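Local coordinates for protein fructuronate-tagaturonate epimerase UxaE from Cohnella laeviribosi in complex with 1 glycerol (Cohnella laeviribosi, PDB 6IL9) that interconverts D-fructuronate and D-tagaturonate by epimerisation, using a TIM-barrel fold that holds a zinc ion, at residues Ala320-Glu325 / Phe352-Arg357; Ala92-Gly97 / Ser478-His483. One frame throughout, in Å; residues are numbered along the deposited sequence.

Contact 1: Ala320-Glu325 / Phe352-Arg357; sequences AQFERE and FALVGR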
ATOM      1  N   ALA A 320      -6.984 -24.101   7.748  1.00 18.89           N
ATOM      2  CA  ALA A 320      -7.539 -24.370   9.069  1.00 20.05           C
ATOM      3  C   ALA A 320      -6.602 -23.875  10.162  1.00 18.61           C
ATOM      4  O   ALA A 320      -7.051 -23.291  11.159  1.00 19.49           O
ATOM      5  CB  ALA A 320      -7.818 -25.867   9.233  1.00 20.15           C
ATOM      6  N   GLN A 321      -5.294 -24.097   9.994  1.00 20.07           N
ATOM      7  CA  GLN A 321      -4.335 -23.587  10.965  1.00 18.68           C
ATOM      8  C   GLN A 321      -4.266 -22.072  10.901  1.00 18.70           C
ATOM      9  O   GLN A 321      -4.174 -21.408  11.942  1.00 17.13           O
ATOM     10  CB  GLN A 321      -2.950 -24.197  10.730  1.00 20.98           C
ATOM     11  CG  GLN A 321      -1.916 -23.787  11.774  1.00 28.64           C
ATOM     12  CD  GLN A 321      -2.267 -24.282  13.172  1.00 35.68           C
ATOM     13  OE1 GLN A 321      -2.894 -25.338  13.336  1.00 37.76           O
ATOM     14  NE2 GLN A 321      -1.864 -23.523  14.186  1.00 36.59           N
ATOM     15  N   PHE A 322      -4.323 -21.506   9.690  1.00 17.38           N
ATOM     16  CA  PHE A 322      -4.380 -20.055   9.575  1.00 17.50           C
ATOM     17  C   PHE A 322      -5.559 -19.498  10.363  1.00 16.94           C
ATOM     18  O   PHE A 322      -5.418 -18.496  11.074  1.00 15.15           O
ATOM     19  CB  PHE A 322      -4.472 -19.625   8.107  1.00 14.50           C
ATOM     20  CG  PHE A 322      -4.723 -18.152   7.934  1.00 15.02           C
ATOM     21  CD1 PHE A 322      -3.672 -17.245   8.002  1.00 14.92           C
ATOM     22  CD2 PHE A 322      -6.010 -17.673   7.721  1.00 18.10           C
ATOM     23  CE1 PHE A 322      -3.898 -15.877   7.861  1.00 15.66           C
ATOM     24  CE2 PHE A 322      -6.249 -16.308   7.588  1.00 15.62           C
ATOM     25  CZ  PHE A 322      -5.178 -15.411   7.655  1.00 15.21           C
ATOM     26  N   GLU A 323      -6.729 -20.149  10.260  1.00 15.29           N
ATOM     27  CA  GLU A 323      -7.910 -19.651  10.960  1.00 16.13           C
ATOM     28  C   GLU A 323      -7.725 -19.731  12.471  1.00 16.03           C
ATOM     29  O   GLU A 323      -8.065 -18.786  13.196  1.00 14.39           O
ATOM     30  CB  GLU A 323      -9.163 -20.429  10.534  1.00 16.13           C
ATOM     31  CG  GLU A 323     -10.406 -20.020  11.350  1.00 16.89           C
ATOM     32  CD  GLU A 323     -11.704 -20.660  10.857  1.00 20.70           C
ATOM     33  OE1 GLU A 323     -11.646 -21.448   9.894  1.00 20.61           O
ATOM     34  OE2 GLU A 323     -12.777 -20.369  11.438  1.00 20.48           O
ATOM     35  N   ARG A 324      -7.166 -20.839  12.965  1.00 15.03           N
ATOM     36  CA  ARG A 324      -6.994 -20.979  14.412  1.00 17.08           C
ATOM     37  C   ARG A 324      -6.080 -19.898  14.971  1.00 17.56           C
ATOM     38  O   ARG A 324      -6.361 -19.330  16.035  1.00 17.63           O
ATOM     39  CB  ARG A 324      -6.446 -22.364  14.757  1.00 20.78           C
ATOM     40  CG  ARG A 324      -7.475 -23.473  14.629  1.00 22.66           C
ATOM     41  CD  ARG A 324      -6.950 -24.778  15.215  1.00 31.26           C
ATOM     42  NE  ARG A 324      -5.901 -25.364  14.389  1.00 32.98           N
ATOM     43  CZ  ARG A 324      -6.128 -26.145  13.336  1.00 29.67           C
ATOM     44  NH1 ARG A 324      -7.374 -26.440  12.978  1.00 33.92           N
ATOM     45  NH2 ARG A 324      -5.111 -26.642  12.646  1.00 32.95           N
ATOM     46  N   GLU A 325      -4.991 -19.592  14.269  1.00 13.99           N
ATOM     47  CA  GLU A 325      -4.090 -18.542  14.728  1.00 14.68           C
ATOM     48  C   GLU A 325      -4.707 -17.163  14.542  1.00 17.44           C
ATOM     49  O   GLU A 325      -4.555 -16.292  15.411  1.00 16.51           O
ATOM     50  CB  GLU A 325      -2.746 -18.647  14.008  1.00 19.30           C
ATOM     51  CG  GLU A 325      -2.101 -19.999  14.292  1.00 20.48           C
ATOM     52  CD  GLU A 325      -0.601 -20.008  14.174  1.00 30.70           C
ATOM     53  OE1 GLU A 325      -0.021 -18.967  13.806  1.00 30.45           O
ATOM     54  OE2 GLU A 325      -0.009 -21.075  14.461  1.00 33.35           O
ATOM     55  N   PHE A 352      -9.939 -13.768   2.990  1.00 14.52           N
ATOM     56  CA  PHE A 352     -10.619 -12.495   3.204  1.00 14.72           C
ATOM     57  C   PHE A 352     -11.857 -12.640   4.072  1.00 16.19           C
ATOM     58  O   PHE A 352     -12.088 -11.816   4.964  1.00 15.34           O
ATOM     59  CB  PHE A 352     -10.990 -11.872   1.871  1.00 15.36           C
ATOM     60  CG  PHE A 352      -9.823 -11.303   1.125  1.00 14.62           C
ATOM     61  CD1 PHE A 352      -8.665 -10.932   1.786  1.00 14.92           C
ATOM     62  CD2 PHE A 352      -9.895 -11.131  -0.239  1.00 14.08           C
ATOM     63  CE1 PHE A 352      -7.593 -10.401   1.086  1.00 16.57           C
ATOM     64  CE2 PHE A 352      -8.827 -10.602  -0.946  1.00 15.39           C
ATOM     65  CZ  PHE A 352      -7.685 -10.238  -0.296  1.00 14.39           C
ATOM     66  N   ALA A 353     -12.687 -13.659   3.828  1.00 15.03           N
ATOM     67  CA  ALA A 353     -13.882 -13.796   4.652  1.00 16.27           C
ATOM     68  C   ALA A 353     -13.508 -14.059   6.106  1.00 16.26           C
ATOM     69  O   ALA A 353     -14.139 -13.523   7.031  1.00 16.51           O
ATOM     70  CB  ALA A 353     -14.778 -14.912   4.111  1.00 17.28           C
ATOM     71  N   LEU A 354     -12.478 -14.878   6.320  1.00 14.56           N
ATOM     72  CA  LEU A 354     -11.989 -15.125   7.670  1.00 13.98           C
ATOM     73  C   LEU A 354     -11.524 -13.835   8.327  1.00 13.75           C
ATOM     74  O   LEU A 354     -11.827 -13.574   9.499  1.00 14.08           O
ATOM     75  CB  LEU A 354     -10.840 -16.141   7.629  1.00 14.96           C
ATOM     76  CG  LEU A 354     -11.222 -17.578   7.267  1.00 15.09           C
ATOM     77  CD1 LEU A 354      -9.959 -18.404   7.060  1.00 16.66           C
ATOM     78  CD2 LEU A 354     -12.074 -18.202   8.354  1.00 22.39           C
ATOM     79  N   VAL A 355     -10.756 -13.025   7.601  1.00 14.07           N
ATOM     80  CA  VAL A 355     -10.258 -11.783   8.187  1.00 12.85           C
ATOM     81  C   VAL A 355     -11.426 -10.885   8.572  1.00 15.32           C
ATOM     82  O   VAL A 355     -11.466 -10.328   9.673  1.00 15.08           O
ATOM     83  CB  VAL A 355      -9.293 -11.072   7.223  1.00 14.16           C
ATOM     84  CG1 VAL A 355      -9.037  -9.637   7.686  1.00 13.64           C
ATOM     85  CG2 VAL A 355      -7.978 -11.851   7.154  1.00 13.79           C
ATOM     86  N   GLY A 356     -12.396 -10.744   7.670  1.00 15.42           N
ATOM     87  CA  GLY A 356     -13.543  -9.904   7.961  1.00 15.77           C
ATOM     88  C   GLY A 356     -14.331 -10.406   9.157  1.00 16.43           C
ATOM     89  O   GLY A 356     -14.756  -9.621  10.007  1.00 16.83           O
ATOM     90  N   ARG A 357     -14.522 -11.723   9.245  1.00 14.90           N
ATOM     91  CA  ARG A 357     -15.310 -12.283  10.334  1.00 14.53           C
ATOM     92  C   ARG A 357     -14.602 -12.123  11.677  1.00 14.83           C
ATOM     93  O   ARG A 357     -15.205 -11.663  12.652  1.00 17.07           O
ATOM     94  CB  ARG A 357     -15.617 -13.755  10.054  1.00 19.81           C
ATOM     95  CG  ARG A 357     -16.721 -14.305  10.929  1.00 28.11           C
ATOM     96  CD  ARG A 357     -16.440 -15.710  11.420  1.00 31.96           C
ATOM     97  NE  ARG A 357     -16.076 -16.637  10.354  1.00 29.98           N
ATOM     98  CZ  ARG A 357     -15.743 -17.908  10.572  1.00 37.12           C
ATOM     99  NH1 ARG A 357     -15.751 -18.385  11.814  1.00 36.75           N
ATOM    100  NH2 ARG A 357     -15.411 -18.702   9.561  1.00 33.53           N
TER
HETATM  101  O   HOH W   1     -14.138 -21.501   8.539  1.00 34.25           O
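Leu-354 reaches from helix 352-357 into the angle between two side chains of helix 320-325, Phe-322 and Glu-323. Its CD1 bridges them: it lies beside the edge of the Phe-322 ring, near the ring plane, 4.1 Å from CD2 of that ring, and equally near CB of Glu-323. The other methyl, CD2, meets only the glutamate of the two, abutting its carboxylate end 3.5 Å from CD and close to OE1 and CG, and the two side chains cross at about a right angle. Phe-322 and Glu-323 both turn CG anti to the backbone N (chi1 175° for the glutamate), and from CG Glu-323 runs on extended, which lays its carboxylate against the leucine and within range of Arg-357.

That arginine is met in a long salt bridge, in which OE2 of Glu-323 stands about equally far, 3.6 Å, from NH1 and NH2 of Arg-357. The carboxylate and guanidinium planes stand 90° apart, so the paired, coplanar form of such a bridge is not adopted. A water completes the link: it donates to OE1 of Glu-323 at 2.8 Å and accepts from NH2 of Arg-357 at 3.2 Å, lying in the guanidinium plane. The stronger partner of OE2 is the hydroxyl of Tyr-358, one residue further along, so the acid is anchored chiefly by this hydrogen bond while the arginine adds a looser electrostatic tie.

On the buried side the packing is apolar. The Phe-322 ring also meets Phe-305 edge-to-face and touches Tyr-315, whereas Leu-354 is flanked on helix 319-336 by Ile-319 and Leu-326. The segment axes approach to 10.7 Å and run nearly parallel, 15° apart. Near-parallel packing of consecutive outer helices, joined here through strand 339-342, is characteristic of the beta/alpha repeat of a TIM barrel.

Contact 2: Ala92-Gly97 / Ser478-His483; sequences ATIGLG and SHIGKH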
ATOM      1  N   ALA A  92     -12.714   0.289   9.028  1.00 17.41           N
ATOM      2  CA  ALA A  92     -12.016  -0.495   8.017  1.00 17.50           C
ATOM      3  C   ALA A  92     -11.211   0.419   7.096  1.00 14.92           C
ATOM      4  O   ALA A  92     -11.670   1.499   6.724  1.00 16.55           O
ATOM      5  CB  ALA A  92     -13.014  -1.305   7.194  1.00 20.85           C
ATOM      6  N   THR A  93      -9.999  -0.016   6.742  1.00 16.57           N
ATOM      7  CA  THR A  93      -9.160   0.718   5.801  1.00 15.41           C
ATOM      8  C   THR A  93      -8.568  -0.258   4.793  1.00 13.98           C
ATOM      9  O   THR A  93      -8.317  -1.429   5.100  1.00 15.00           O
ATOM     10  CB  THR A  93      -8.014   1.505   6.515  1.00 13.65           C
ATOM     11  OG1 THR A  93      -7.313   0.639   7.423  1.00 14.63           O
ATOM     12  CG2 THR A  93      -8.561   2.723   7.307  1.00 15.38           C
ATOM     13  N   ILE A  94      -8.363   0.217   3.568  1.00 14.06           N
ATOM     14  CA  ILE A  94      -7.678  -0.590   2.566  1.00 13.51           C
ATOM     15  C   ILE A  94      -6.546   0.241   1.985  1.00 15.08           C
ATOM     16  O   ILE A  94      -6.744   1.414   1.641  1.00 15.90           O
ATOM     17  CB  ILE A  94      -8.626  -1.098   1.462  1.00 17.58           C
ATOM     18  CG1 ILE A  94      -7.816  -1.912   0.452  1.00 17.48           C
ATOM     19  CG2 ILE A  94      -9.396   0.054   0.796  1.00 15.98           C
ATOM     20  CD1 ILE A  94      -8.635  -2.868  -0.401  1.00 20.82           C
ATOM     21  N   GLY A  95      -5.359  -0.356   1.905  1.00 16.63           N
ATOM     22  CA  GLY A  95      -4.222   0.309   1.296  1.00 15.14           C
ATOM     23  C   GLY A  95      -4.253   0.058  -0.195  1.00 15.81           C
ATOM     24  O   GLY A  95      -4.304  -1.095  -0.633  1.00 15.09           O
ATOM     25  N   LEU A  96      -4.271   1.121  -0.980  1.00 15.92           N
ATOM     26  CA  LEU A  96      -4.441   1.023  -2.426  1.00 16.93           C
ATOM     27  C   LEU A  96      -3.183   1.587  -3.090  1.00 15.86           C
ATOM     28  O   LEU A  96      -3.199   2.677  -3.681  1.00 17.90           O
ATOM     29  CB  LEU A  96      -5.730   1.749  -2.852  1.00 17.33           C
ATOM     30  CG  LEU A  96      -7.000   1.031  -2.352  1.00 17.16           C
ATOM     31  CD1 LEU A  96      -8.251   1.915  -2.454  1.00 19.21           C
ATOM     32  CD2 LEU A  96      -7.209  -0.321  -3.075  1.00 19.83           C
ATOM     33  N   GLY A  97      -2.095   0.827  -2.987  1.00 15.85           N
ATOM     34  CA  GLY A  97      -0.824   1.267  -3.537  1.00 15.91           C
ATOM     35  C   GLY A  97      -0.856   1.357  -5.054  1.00 16.45           C
ATOM     36  O   GLY A  97      -1.451   0.523  -5.742  1.00 17.96           O
ATOM     37  N   SER A 478     -13.717  -3.905 -10.778  1.00 17.61           N
ATOM     38  CA  SER A 478     -14.095  -5.309 -10.685  1.00 16.78           C
ATOM     39  C   SER A 478     -13.159  -6.067  -9.755  1.00 15.48           C
ATOM     40  O   SER A 478     -13.598  -6.860  -8.911  1.00 17.62           O
ATOM     41  CB  SER A 478     -14.078  -5.932 -12.084  1.00 21.53           C
ATOM     42  OG  SER A 478     -14.273  -7.332 -12.009  1.00 27.75           O
ATOM     43  N   HIS A 479     -11.861  -5.837  -9.905  1.00 16.70           N
ATOM     44  CA  HIS A 479     -10.853  -6.613  -9.199  1.00 16.48           C
ATOM     45  C   HIS A 479     -10.761  -6.208  -7.730  1.00 16.47           C
ATOM     46  O   HIS A 479     -10.804  -7.062  -6.842  1.00 15.90           O
ATOM     47  CB  HIS A 479      -9.511  -6.430  -9.906  1.00 19.25           C
ATOM     48  CG  HIS A 479      -8.406  -7.253  -9.336  1.00 20.57           C
ATOM     49  ND1 HIS A 479      -8.392  -8.631  -9.399  1.00 23.07           N
ATOM     50  CD2 HIS A 479      -7.265  -6.892  -8.705  1.00 23.53           C
ATOM     51  CE1 HIS A 479      -7.295  -9.082  -8.819  1.00 19.44           C
ATOM     52  NE2 HIS A 479      -6.593  -8.048  -8.394  1.00 23.45           N
ATOM     53  N   ILE A 480     -10.602  -4.913  -7.452  1.00 14.25           N
ATOM     54  CA  ILE A 480     -10.614  -4.485  -6.051  1.00 14.51           C
ATOM     55  C   ILE A 480     -12.005  -4.665  -5.447  1.00 15.69           C
ATOM     56  O   ILE A 480     -12.140  -4.965  -4.250  1.00 16.66           O
ATOM     57  CB  ILE A 480     -10.101  -3.034  -5.939  1.00 14.82           C
ATOM     58  CG1 ILE A 480      -8.699  -2.945  -6.541  1.00 17.72           C
ATOM     59  CG2 ILE A 480     -10.070  -2.549  -4.471  1.00 15.29           C
ATOM     60  CD1 ILE A 480      -7.692  -3.875  -5.895  1.00 20.96           C
ATOM     61  N   GLY A 481     -13.059  -4.499  -6.254  1.00 16.39           N
ATOM     62  CA  GLY A 481     -14.397  -4.752  -5.749  1.00 19.42           C
ATOM     63  C   GLY A 481     -14.540  -6.160  -5.201  1.00 17.59           C
ATOM     64  O   GLY A 481     -15.165  -6.372  -4.164  1.00 17.74           O
ATOM     65  N   LYS A 482     -13.953  -7.137  -5.889  1.00 15.96           N
ATOM     66  CA  LYS A 482     -14.018  -8.518  -5.413  1.00 16.82           C
ATOM     67  C   LYS A 482     -13.303  -8.680  -4.076  1.00 17.27           C
ATOM     68  O   LYS A 482     -13.740  -9.463  -3.221  1.00 17.33           O
ATOM     69  CB  LYS A 482     -13.412  -9.453  -6.456  1.00 18.77           C
ATOM     70  CG  LYS A 482     -13.220 -10.864  -5.959  1.00 20.35           C
ATOM     71  CD  LYS A 482     -12.729 -11.761  -7.076  1.00 22.13           C
ATOM     72  CE  LYS A 482     -12.600 -13.188  -6.571  1.00 25.44           C
ATOM     73  NZ  LYS A 482     -12.321 -14.132  -7.691  1.00 31.63           N
ATOM     74  N   HIS A 483     -12.188  -7.970  -3.885  1.00 15.51           N
ATOM     75  CA  HIS A 483     -11.517  -7.976  -2.585  1.00 14.82           C
ATOM     76  C   HIS A 483     -12.453  -7.471  -1.496  1.00 14.64           C
ATOM     77  O   HIS A 483     -12.591  -8.092  -0.435  1.00 15.13           O
ATOM     78  CB  HIS A 483     -10.263  -7.090  -2.618  1.00 16.26           C
ATOM     79  CG  HIS A 483      -9.109  -7.668  -3.383  1.00 15.22           C
ATOM     80  ND1 HIS A 483      -9.103  -7.789  -4.756  1.00 16.34           N
ATOM     81  CD2 HIS A 483      -7.903  -8.116  -2.959  1.00 16.22           C
ATOM     82  CE1 HIS A 483      -7.946  -8.300  -5.145  1.00 16.18           C
ATOM     83  NE2 HIS A 483      -7.201  -8.508  -4.074  1.00 17.10           N
TER
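Ile-480 is the residue through which helix 478-483 touches strand 93-96, its CG2 methyl meeting Leu-96 and Ile-94; the direct contact is small and wholly apolar. Just before it, His-479 gives its NE2 to a hydrogen bond with Thr-370 OG1, which ties this turn to helix 369-382. Its ring has His-483 CE1 over one face, 3.5 Å above the plane and offset toward the rim.

Ile-480 itself points at the strand. With CG2 anti to its backbone N and CG1 beside that N (chi1 -57°), the CG2 methyl is the group presented to the barrel. It meets CD2 of Leu-96 at 3.9 Å, the two side chains sliding past each other in opposite directions, and lies 4.3 Å from CD1 of Ile-94. One methyl thus spans the two strand residues that flank Gly-95. Thr-110 of helix 104-111, together with Thr-370 and Asn-371, packs against the same isoleucine and helps bury it.

Gly-481 follows, then Lys-482, which makes a cation-pi contact with Phe-349. His-483 closes the turn: its ND1 donates to the carbonyl O of His-479 at 2.8 Å, with an N-H...O angle of 162°. The acceptor lies in the imidazole plane, although the donor stands above the carbonyl plane. NE2 on the far side of the ring accepts from the backbone N of Asp-347, so both ring nitrogens are engaged and the ring's rotation is fixed.

Strand 93-96 is the first of eight parallel strands, hydrogen-bonded to both 117-124 and 363-367. The contact lays the C-terminal helix 469-487 on the outer side of this first strand, which also closes the TIM barrel by bonding to 363-367.

Contact 1 is nested in sequence inside the long loop that contact 2 closes, and in space their centres lie 18 Å apart. The two meet directly where Phe-352 CE2 packs 3.3 Å from His-483 CD2, joining helix 349-358 to the C-terminal helix 469-487. Contact 2 is the deeper, about 10 Å from the centre of the chain against about 21 Å for contact 1. Side chains of both lie about 14 Å from the zinc ion, held by His-161, Asp-273 and His-343; Ile-94 lies about 9 Å from the bound glycerol, Phe-322 about 14 Å. Neither supplies a zinc ligand; contact 2 is part of the barrel wall near the glycerol, contact 1 of its outer helical layer.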